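Local coordinates for signal recognition particle 54 kDa protein (Aeropyrum pernix, PDB 7EPK) that binds guanosine-5'-diphosphate in a P-loop-type domain and belongs to the signal recognition particle as its 54 kDa protein, at residues W97-V102 with E212-I217; I217-G222 with I241-M246. All coordinates share one frame; numbering follows the deposited sequence.

Both contacts lie in the GTPase-family part of the chain, between neighbouring parallel strands of its central sheet. From the N terminus, strand 97-102 comes first; the chain then runs through three further strands and their helices before strand 212-218 returns to lie beside it, closing interaction 1 across 109 residues. Interaction 2 opens where interaction 1 ends, at the shared Ile217, and closes a much shorter loop: helix 225-235 carries the chain over to strand 240-244 in a beta-alpha-beta unit. The two are thus in series, neither nested nor crossed. Strand 212-218 is the common member, joining strand 97-102 to strand 240-244 and the Thr244-Lys245 part of the GDP pocket.

Interaction 1: residues W97-V102 with E212-I217; sequences WIVLLV and EVALVI
Trp97 and Glu212 meet at the start of the strand pair, edge to tip. The indole N-H points almost straight at the carboxylate, NE1 to OE1 of Glu212 being 2.8 Å at 172°, with OE1 in the ring plane and met on its anti side. Ring and carboxylate are turned 58° apart. The Glu212 chain is extended, CG anti to the backbone N (chi1 174°), which carries the buried acid out to the indole edge. Lys267 forms a salt bridge to OE1 and Ser240 a hydrogen bond to OE2, so both oxygens are held.

On this same face, Leu101 CD1 lies 4.1 Å from Ala214 CB. On the reverse face Val102 and Val213 cross at about a right angle, Val102 CG2 sitting 3.7 Å from Val213 CG1, and Leu215 CD1 approaches that same CG2 methyl. Five backbone hydrogen bonds join the parallel strands, from Glu212 N on Ile98 O to Val216 N on Val102 O at 2.8 Å.

Helix 194-208 covers the face of Ile98, Leu100 and Val102 as part of a crossover from strand 180-184 to strand 212-218. Strand 97-102 runs between those two, and strand 240-244 flanks 212-218 beyond.

Interaction 2: residues I217-G222 with I241-M246; sequences IDASIG and IIVTKM. With GDP (guanosine-5'-diphosphate), chain B.
The Asp218 carboxylate and the guanine base lie to either side of the Lys245 side chain. At OD2 of Asp218, Lys245 CD comes within 3.6 Å, while the hydroxyl of Ser220 donates to that oxygen from above the carboxylate plane, 40° out of it, with OG 2.7 Å from OD2. The lysine's aliphatic chain lies over one face of the base: CG stands above the six-membered ring, 3.8 Å from GDP N3. At the base's rim the backbone N-H of Lys245 reaches O6, N to O6 being 3.1 Å at 166°, the donor standing on that same face rather than in the ring plane. Thr244 CB comes to 4.0 Å from N7 of GDP.

Behind the pocket the strands pair in parallel. Ile217 N binds Ile242 O, Thr244 N binds Ile217 O, and Ala219 N binds Thr244 O at 2.8 Å as the first strand gives way to an inverse gamma turn centred on Ala219. The methyl of Ala219 packs on Val243 CG1, and Ala219 CB lies 3.9 Å from Met246 SD. On the sheet face of Ile217 and Val243, the Ile217 CG1 branch sits between the backbone N and the carbonyl carbon (chi1 59°), putting CD1 3.6 Å from Ile241 CG2.

Thr244, Lys245 and Met246, followed by Asp247, form the TKxD motif that recognises guanine in GTPases of this class; Asp247 OD1 also bonds GDP. Thr244 OG1 bonds Ser107 O, tying the motif to the phosphate-binding loop. The Lys245 ammonium makes a weak bond to Gly106 O and lies close to the ribose O4', though the modelled distance is too short to trust. It does not contact Asp218, whose negative charge could nevertheless stabilise its positive charge at longer range.

Interaction 1: residues W97-V102 with E212-I217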
ATOM      1  N   TRP A  97       5.919  16.706 -17.122  1.00 39.13           N
ATOM      2  CA  TRP A  97       6.177  16.644 -15.663  1.00 40.78           C
ATOM      3  C   TRP A  97       7.641  16.966 -15.359  1.00 40.41           C
ATOM      4  O   TRP A  97       8.498  16.061 -15.567  1.00 34.44           O
ATOM      5  CB  TRP A  97       5.798  15.270 -15.105  1.00 41.99           C
ATOM      6  CG  TRP A  97       5.745  15.251 -13.609  1.00 36.54           C
ATOM      7  CD1 TRP A  97       6.629  14.671 -12.746  1.00 34.86           C
ATOM      8  CD2 TRP A  97       4.729  15.868 -12.807  1.00 32.26           C
ATOM      9  NE1 TRP A  97       6.201  14.847 -11.453  1.00 36.04           N
ATOM     10  CE2 TRP A  97       5.042  15.584 -11.463  1.00 34.51           C
ATOM     11  CE3 TRP A  97       3.576  16.601 -13.099  1.00 30.44           C
ATOM     12  CZ2 TRP A  97       4.268  16.071 -10.416  1.00 31.78           C
ATOM     13  CZ3 TRP A  97       2.806  17.074 -12.065  1.00 29.12           C
ATOM     14  CH2 TRP A  97       3.157  16.817 -10.742  1.00 29.61           C
ATOM     15  N   ILE A  98       7.900  18.172 -14.826  1.00 37.07           N
ATOM     16  CA  ILE A  98       9.287  18.651 -14.573  1.00 36.81           C
ATOM     17  C   ILE A  98       9.691  18.329 -13.124  1.00 37.35           C
ATOM     18  O   ILE A  98       9.052  18.843 -12.174  1.00 37.66           O
ATOM     19  CB  ILE A  98       9.432  20.139 -14.938  1.00 39.29           C
ATOM     20  CG1 ILE A  98       8.703  20.514 -16.237  1.00 41.63           C
ATOM     21  CG2 ILE A  98      10.901  20.522 -15.018  1.00 38.59           C
ATOM     22  CD1 ILE A  98       9.041  19.642 -17.421  1.00 41.10           C
ATOM     23  N   VAL A  99      10.756  17.541 -12.963  1.00 33.71           N
ATOM     24  CA  VAL A  99      11.266  17.076 -11.643  1.00 35.36           C
ATOM     25  C   VAL A  99      12.599  17.750 -11.324  1.00 38.55           C
ATOM     26  O   VAL A  99      13.599  17.387 -11.965  1.00 40.47           O
ATOM     27  CB  VAL A  99      11.470  15.556 -11.642  1.00 34.00           C
ATOM     28  CG1 VAL A  99      11.892  15.076 -10.276  1.00 35.41           C
ATOM     29  CG2 VAL A  99      10.227  14.824 -12.108  1.00 38.11           C
ATOM     30  N   LEU A 100      12.636  18.649 -10.339  1.00 38.92           N
ATOM     31  CA  LEU A 100      13.912  19.216  -9.834  1.00 36.14           C
ATOM     32  C   LEU A 100      14.440  18.360  -8.686  1.00 37.42           C
ATOM     33  O   LEU A 100      13.857  18.395  -7.597  1.00 44.53           O
ATOM     34  CB  LEU A 100      13.691  20.662  -9.388  1.00 36.80           C
ATOM     35  CG  LEU A 100      14.922  21.363  -8.801  1.00 36.95           C
ATOM     36  CD1 LEU A 100      16.050  21.422  -9.811  1.00 36.42           C
ATOM     37  CD2 LEU A 100      14.576  22.764  -8.302  1.00 36.47           C
ATOM     38  N   LEU A 101      15.565  17.691  -8.896  1.00 40.57           N
ATOM     39  CA  LEU A 101      16.346  17.033  -7.812  1.00 41.07           C
ATOM     40  C   LEU A 101      17.037  18.086  -6.912  1.00 45.72           C
ATOM     41  O   LEU A 101      17.497  19.128  -7.398  1.00 52.23           O
ATOM     42  CB  LEU A 101      17.347  16.080  -8.476  1.00 36.63           C
ATOM     43  CG  LEU A 101      16.809  14.683  -8.774  1.00 36.89           C
ATOM     44  CD1 LEU A 101      15.322  14.704  -9.096  1.00 37.87           C
ATOM     45  CD2 LEU A 101      17.591  14.015  -9.883  1.00 38.20           C
ATOM     46  N   VAL A 102      17.061  17.864  -5.608  1.00 49.26           N
ATOM     47  CA  VAL A 102      17.797  18.730  -4.645  1.00 54.40           C
ATOM     48  C   VAL A 102      18.359  17.790  -3.583  1.00 60.30           C
ATOM     49  O   VAL A 102      17.917  16.636  -3.536  1.00 51.49           O
ATOM     50  CB  VAL A 102      16.930  19.865  -4.051  1.00 53.91           C
ATOM     51  CG1 VAL A 102      16.397  20.801  -5.128  1.00 49.07           C
ATOM     52  CG2 VAL A 102      15.782  19.365  -3.191  1.00 52.66           C
ATOM     53  N   GLU A 212       7.499  18.878  -9.385  1.00 35.85           N
ATOM     54  CA  GLU A 212       7.871  17.993  -8.256  1.00 38.86           C
ATOM     55  C   GLU A 212       9.331  18.307  -7.908  1.00 40.48           C
ATOM     56  O   GLU A 212      10.198  17.998  -8.731  1.00 43.53           O
ATOM     57  CB  GLU A 212       7.662  16.520  -8.653  1.00 42.37           C
ATOM     58  CG  GLU A 212       8.121  15.451  -7.648  1.00 47.38           C
ATOM     59  CD  GLU A 212       8.041  13.974  -8.115  1.00 53.44           C
ATOM     60  OE1 GLU A 212       7.319  13.694  -9.107  1.00 53.37           O
ATOM     61  OE2 GLU A 212       8.723  13.073  -7.513  1.00 46.98           O
ATOM     62  N   VAL A 213       9.595  18.927  -6.754  1.00 38.17           N
ATOM     63  CA  VAL A 213      10.974  19.036  -6.206  1.00 37.73           C
ATOM     64  C   VAL A 213      11.226  17.798  -5.345  1.00 38.40           C
ATOM     65  O   VAL A 213      10.509  17.588  -4.369  1.00 43.41           O
ATOM     66  CB  VAL A 213      11.171  20.348  -5.425  1.00 38.85           C
ATOM     67  CG1 VAL A 213      12.515  20.368  -4.734  1.00 38.06           C
ATOM     68  CG2 VAL A 213      11.011  21.582  -6.304  1.00 37.36           C
ATOM     69  N   ALA A 214      12.175  16.958  -5.722  1.00 42.12           N
ATOM     70  CA  ALA A 214      12.507  15.728  -4.975  1.00 43.94           C
ATOM     71  C   ALA A 214      13.769  15.994  -4.166  1.00 44.37           C
ATOM     72  O   ALA A 214      14.746  16.390  -4.760  1.00 48.18           O
ATOM     73  CB  ALA A 214      12.709  14.566  -5.909  1.00 45.73           C
ATOM     74  N   LEU A 215      13.701  15.813  -2.853  1.00 48.45           N
ATOM     75  CA  LEU A 215      14.880  15.795  -1.963  1.00 50.23           C
ATOM     76  C   LEU A 215      15.499  14.404  -2.016  1.00 49.60           C
ATOM     77  O   LEU A 215      14.817  13.454  -1.676  1.00 50.69           O
ATOM     78  CB  LEU A 215      14.460  16.129  -0.535  1.00 50.24           C
ATOM     79  CG  LEU A 215      15.605  16.080   0.464  1.00 53.51           C
ATOM     80  CD1 LEU A 215      16.713  17.058   0.089  1.00 53.65           C
ATOM     81  CD2 LEU A 215      15.089  16.376   1.860  1.00 62.33           C
ATOM     82  N   VAL A 216      16.743  14.296  -2.452  1.00 50.32           N
ATOM     83  CA  VAL A 216      17.448  12.991  -2.496  1.00 54.57           C
ATOM     84  C   VAL A 216      18.353  12.926  -1.269  1.00 58.65           C
ATOM     85  O   VAL A 216      19.170  13.843  -1.082  1.00 65.23           O
ATOM     86  CB  VAL A 216      18.209  12.819  -3.817  1.00 53.50           C
ATOM     87  CG1 VAL A 216      19.110  11.609  -3.775  1.00 59.43           C
ATOM     88  CG2 VAL A 216      17.248  12.729  -4.989  1.00 54.90           C
ATOM     89  N   ILE A 217      18.132  11.916  -0.425  1.00 62.99           N
ATOM     90  CA  ILE A 217      18.822  11.728   0.886  1.00 58.09           C
ATOM     91  C   ILE A 217      19.324  10.295   0.941  1.00 58.66           C
ATOM     92  O   ILE A 217      18.665   9.391   0.338  1.00 48.87           O
ATOM     93  CB  ILE A 217      17.919  12.046   2.092  1.00 60.13           C
ATOM     94  CG1 ILE A 217      16.660  11.177   2.128  1.00 68.35           C
ATOM     95  CG2 ILE A 217      17.574  13.526   2.128  1.00 63.86           C
ATOM     96  CD1 ILE A 217      15.697  11.502   3.265  1.00 74.19           C
TER

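Interaction 2: residues I217-G222 with I241-M246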
ATOM      1  N   ILE A 217      18.132  11.916  -0.425  1.00 62.99           N
ATOM      2  CA  ILE A 217      18.822  11.728   0.886  1.00 58.09           C
ATOM      3  C   ILE A 217      19.324  10.295   0.941  1.00 58.66           C
ATOM      4  O   ILE A 217      18.665   9.391   0.338  1.00 48.87           O
ATOM      5  CB  ILE A 217      17.919  12.046   2.092  1.00 60.13           C
ATOM      6  CG1 ILE A 217      16.660  11.177   2.128  1.00 68.35           C
ATOM      7  CG2 ILE A 217      17.574  13.526   2.128  1.00 63.86           C
ATOM      8  CD1 ILE A 217      15.697  11.502   3.265  1.00 74.19           C
ATOM      9  N   ASP A 218      20.459  10.123   1.618  1.00 60.99           N
ATOM     10  CA  ASP A 218      21.046   8.793   1.908  1.00 73.73           C
ATOM     11  C   ASP A 218      20.412   8.263   3.213  1.00 73.91           C
ATOM     12  O   ASP A 218      20.003   9.082   4.081  1.00 72.26           O
ATOM     13  CB  ASP A 218      22.579   8.895   1.816  1.00 83.12           C
ATOM     14  CG  ASP A 218      23.395   8.709   3.089  1.00 83.97           C
ATOM     15  OD1 ASP A 218      23.359   9.604   3.973  1.00 78.23           O
ATOM     16  OD2 ASP A 218      24.105   7.676   3.168  1.00 98.05           O
ATOM     17  N   ALA A 219      20.287   6.939   3.346  1.00 71.12           N
ATOM     18  CA  ALA A 219      19.896   6.249   4.602  1.00 72.72           C
ATOM     19  C   ALA A 219      21.068   6.249   5.595  1.00 76.15           C
ATOM     20  O   ALA A 219      21.516   5.145   5.965  1.00 87.67           O
ATOM     21  CB  ALA A 219      19.462   4.837   4.284  1.00 69.43           C
ATOM     22  N   SER A 220      21.587   7.420   5.982  1.00 73.96           N
ATOM     23  CA  SER A 220      22.735   7.537   6.925  1.00 75.83           C
ATOM     24  C   SER A 220      22.671   8.857   7.686  1.00 76.55           C
ATOM     25  O   SER A 220      23.720   9.280   8.174  1.00 86.53           O
ATOM     26  CB  SER A 220      24.075   7.388   6.227  1.00 76.04           C
ATOM     27  OG  SER A 220      24.128   6.187   5.463  1.00 73.33           O
ATOM     28  N   ILE A 221      21.489   9.465   7.801  1.00 82.47           N
ATOM     29  CA  ILE A 221      21.296  10.716   8.597  1.00 94.37           C
ATOM     30  C   ILE A 221      20.005  10.577   9.423  1.00 97.78           C
ATOM     31  O   ILE A 221      19.076  11.387   9.281  1.00103.13           O
ATOM     32  CB  ILE A 221      21.391  11.984   7.708  1.00103.69           C
ATOM     33  CG1 ILE A 221      20.122  12.343   6.913  1.00 95.18           C
ATOM     34  CG2 ILE A 221      22.620  11.892   6.802  1.00107.44           C
ATOM     35  CD1 ILE A 221      19.656  11.305   5.926  1.00 91.10           C
ATOM     36  N   GLY A 222      19.980   9.591  10.315  1.00 96.96           N
ATOM     37  CA  GLY A 222      18.829   9.338  11.195  1.00 96.17           C
ATOM     38  C   GLY A 222      18.443  10.613  11.906  1.00 95.52           C
ATOM     39  O   GLY A 222      17.294  11.065  11.736  1.00 92.61           O
ATOM     40  N   ILE A 241      10.410  12.666  -1.537  1.00 51.38           N
ATOM     41  CA  ILE A 241      11.686  12.217  -0.909  1.00 47.48           C
ATOM     42  C   ILE A 241      12.070  10.890  -1.540  1.00 47.96           C
ATOM     43  O   ILE A 241      11.209  10.017  -1.709  1.00 46.93           O
ATOM     44  CB  ILE A 241      11.602  12.108   0.625  1.00 49.22           C
ATOM     45  CG1 ILE A 241      11.460  13.497   1.258  1.00 56.89           C
ATOM     46  CG2 ILE A 241      12.803  11.352   1.180  1.00 45.60           C
ATOM     47  CD1 ILE A 241      11.163  13.496   2.732  1.00 59.60           C
ATOM     48  N   ILE A 242      13.341  10.770  -1.886  1.00 51.54           N
ATOM     49  CA  ILE A 242      13.917   9.543  -2.483  1.00 50.84           C
ATOM     50  C   ILE A 242      15.055   9.169  -1.551  1.00 53.77           C
ATOM     51  O   ILE A 242      15.846  10.061  -1.234  1.00 62.32           O
ATOM     52  CB  ILE A 242      14.376   9.776  -3.935  1.00 51.22           C
ATOM     53  CG1 ILE A 242      13.206  10.195  -4.830  1.00 51.96           C
ATOM     54  CG2 ILE A 242      15.071   8.529  -4.446  1.00 56.71           C
ATOM     55  CD1 ILE A 242      13.563  10.520  -6.265  1.00 51.67           C
ATOM     56  N   VAL A 243      15.087   7.925  -1.080  1.00 57.86           N
ATOM     57  CA  VAL A 243      16.086   7.499  -0.067  1.00 64.18           C
ATOM     58  C   VAL A 243      17.051   6.515  -0.729  1.00 68.73           C
ATOM     59  O   VAL A 243      16.583   5.444  -1.188  1.00 66.10           O
ATOM     60  CB  VAL A 243      15.406   6.927   1.191  1.00 66.98           C
ATOM     61  CG1 VAL A 243      16.427   6.502   2.232  1.00 67.01           C
ATOM     62  CG2 VAL A 243      14.446   7.929   1.804  1.00 69.85           C
ATOM     63  N   THR A 244      18.338   6.886  -0.756  1.00 69.39           N
ATOM     64  CA  THR A 244      19.450   6.148  -1.408  1.00 78.79           C
ATOM     65  C   THR A 244      20.253   5.339  -0.377  1.00 85.55           C
ATOM     66  O   THR A 244      20.221   5.704   0.810  1.00 97.00           O
ATOM     67  CB  THR A 244      20.384   7.130  -2.124  1.00 75.81           C
ATOM     68  OG1 THR A 244      20.886   8.017  -1.124  1.00 65.18           O
ATOM     69  CG2 THR A 244      19.693   7.893  -3.231  1.00 78.06           C
ATOM     70  N   LYS A 245      20.979   4.312  -0.835  1.00 86.46           N
ATOM     71  CA  LYS A 245      21.928   3.502  -0.024  1.00 94.71           C
ATOM     72  C   LYS A 245      21.144   2.694   1.026  1.00107.19           C
ATOM     73  O   LYS A 245      21.451   2.788   2.242  1.00107.61           O
ATOM     74  CB  LYS A 245      22.998   4.415   0.578  1.00 98.70           C
ATOM     75  CG  LYS A 245      23.838   5.166  -0.447  1.00 99.07           C
ATOM     76  CD  LYS A 245      25.010   5.894   0.165  1.00101.97           C
ATOM     77  CE  LYS A 245      26.116   6.182  -0.828  1.00 99.42           C
ATOM     78  NZ  LYS A 245      25.689   7.202  -1.810  1.00100.08           N
ATOM     79  N   MET A 246      20.161   1.925   0.549  1.00110.01           N
ATOM     80  CA  MET A 246      19.410   0.892   1.307  1.00 97.90           C
ATOM     81  C   MET A 246      19.949  -0.480   0.890  1.00101.54           C
ATOM     82  O   MET A 246      19.134  -1.349   0.506  1.00 82.02           O
ATOM     83  CB  MET A 246      17.915   0.992   0.998  1.00 95.97           C
ATOM     84  CG  MET A 246      17.294   2.266   1.529  1.00 97.74           C
ATOM     85  SD  MET A 246      16.927   2.092   3.285  1.00 92.27           S
ATOM     86  CE  MET A 246      15.895   3.530   3.546  1.00 87.82           C
TER
HETATM   87  PB  GDP B 501      25.627  13.187  -5.930  1.00 77.00           P
HETATM   88  O1B GDP B 501      26.829  14.032  -5.570  1.00 73.14           O
HETATM   89  O2B GDP B 501      24.471  13.463  -4.987  1.00 93.84           O
HETATM   90  O3B GDP B 501      25.214  13.230  -7.392  1.00 83.72           O
HETATM   91  O3A GDP B 501      25.994  11.638  -5.699  1.00 65.95           O
HETATM   92  PA  GDP B 501      26.414  10.589  -6.871  1.00 68.27           P
HETATM   93  O1A GDP B 501      27.658  11.181  -7.519  1.00 68.89           O
HETATM   94  O2A GDP B 501      25.222  10.097  -7.658  1.00 56.23           O
HETATM   95  O5' GDP B 501      26.883   9.265  -6.102  1.00 73.13           O
HETATM   96  C5' GDP B 501      27.724   9.309  -4.934  1.00 73.71           C
HETATM   97  C4' GDP B 501      27.999   7.872  -4.527  1.00 71.54           C
HETATM   98  O4' GDP B 501      26.773   7.277  -4.079  1.00 75.53           O
HETATM   99  C3' GDP B 501      28.464   7.040  -5.718  1.00 69.98           C
HETATM  100  O3' GDP B 501      29.592   6.260  -5.332  1.00 65.19           O
HETATM  101  C2' GDP B 501      27.269   6.180  -6.103  1.00 74.70           C
HETATM  102  O2' GDP B 501      27.697   4.950  -6.706  1.00 74.91           O
HETATM  103  C1' GDP B 501      26.553   6.016  -4.752  1.00 83.21           C
HETATM  104  N9  GDP B 501      25.088   5.641  -4.710  1.00 87.59           N
HETATM  105  C8  GDP B 501      24.033   6.352  -5.156  1.00 94.61           C
HETATM  106  N7  GDP B 501      22.853   5.714  -4.918  1.00 95.88           N
HETATM  107  C5  GDP B 501      23.150   4.583  -4.279  1.00 88.66           C
HETATM  108  C6  GDP B 501      22.383   3.460  -3.734  1.00 98.96           C
HETATM  109  O6  GDP B 501      21.145   3.434  -3.840  1.00100.68           O
HETATM  110  N1  GDP B 501      23.051   2.456  -3.152  1.00117.86           N
HETATM  111  C2  GDP B 501      24.395   2.453  -3.047  1.00118.86           C
HETATM  112  N2  GDP B 501      25.000   1.405  -2.433  1.00122.22           N
HETATM  113  N3  GDP B 501      25.167   3.462  -3.528  1.00110.83           N
HETATM  114  C4  GDP B 501      24.606   4.532  -4.144  1.00 93.47           C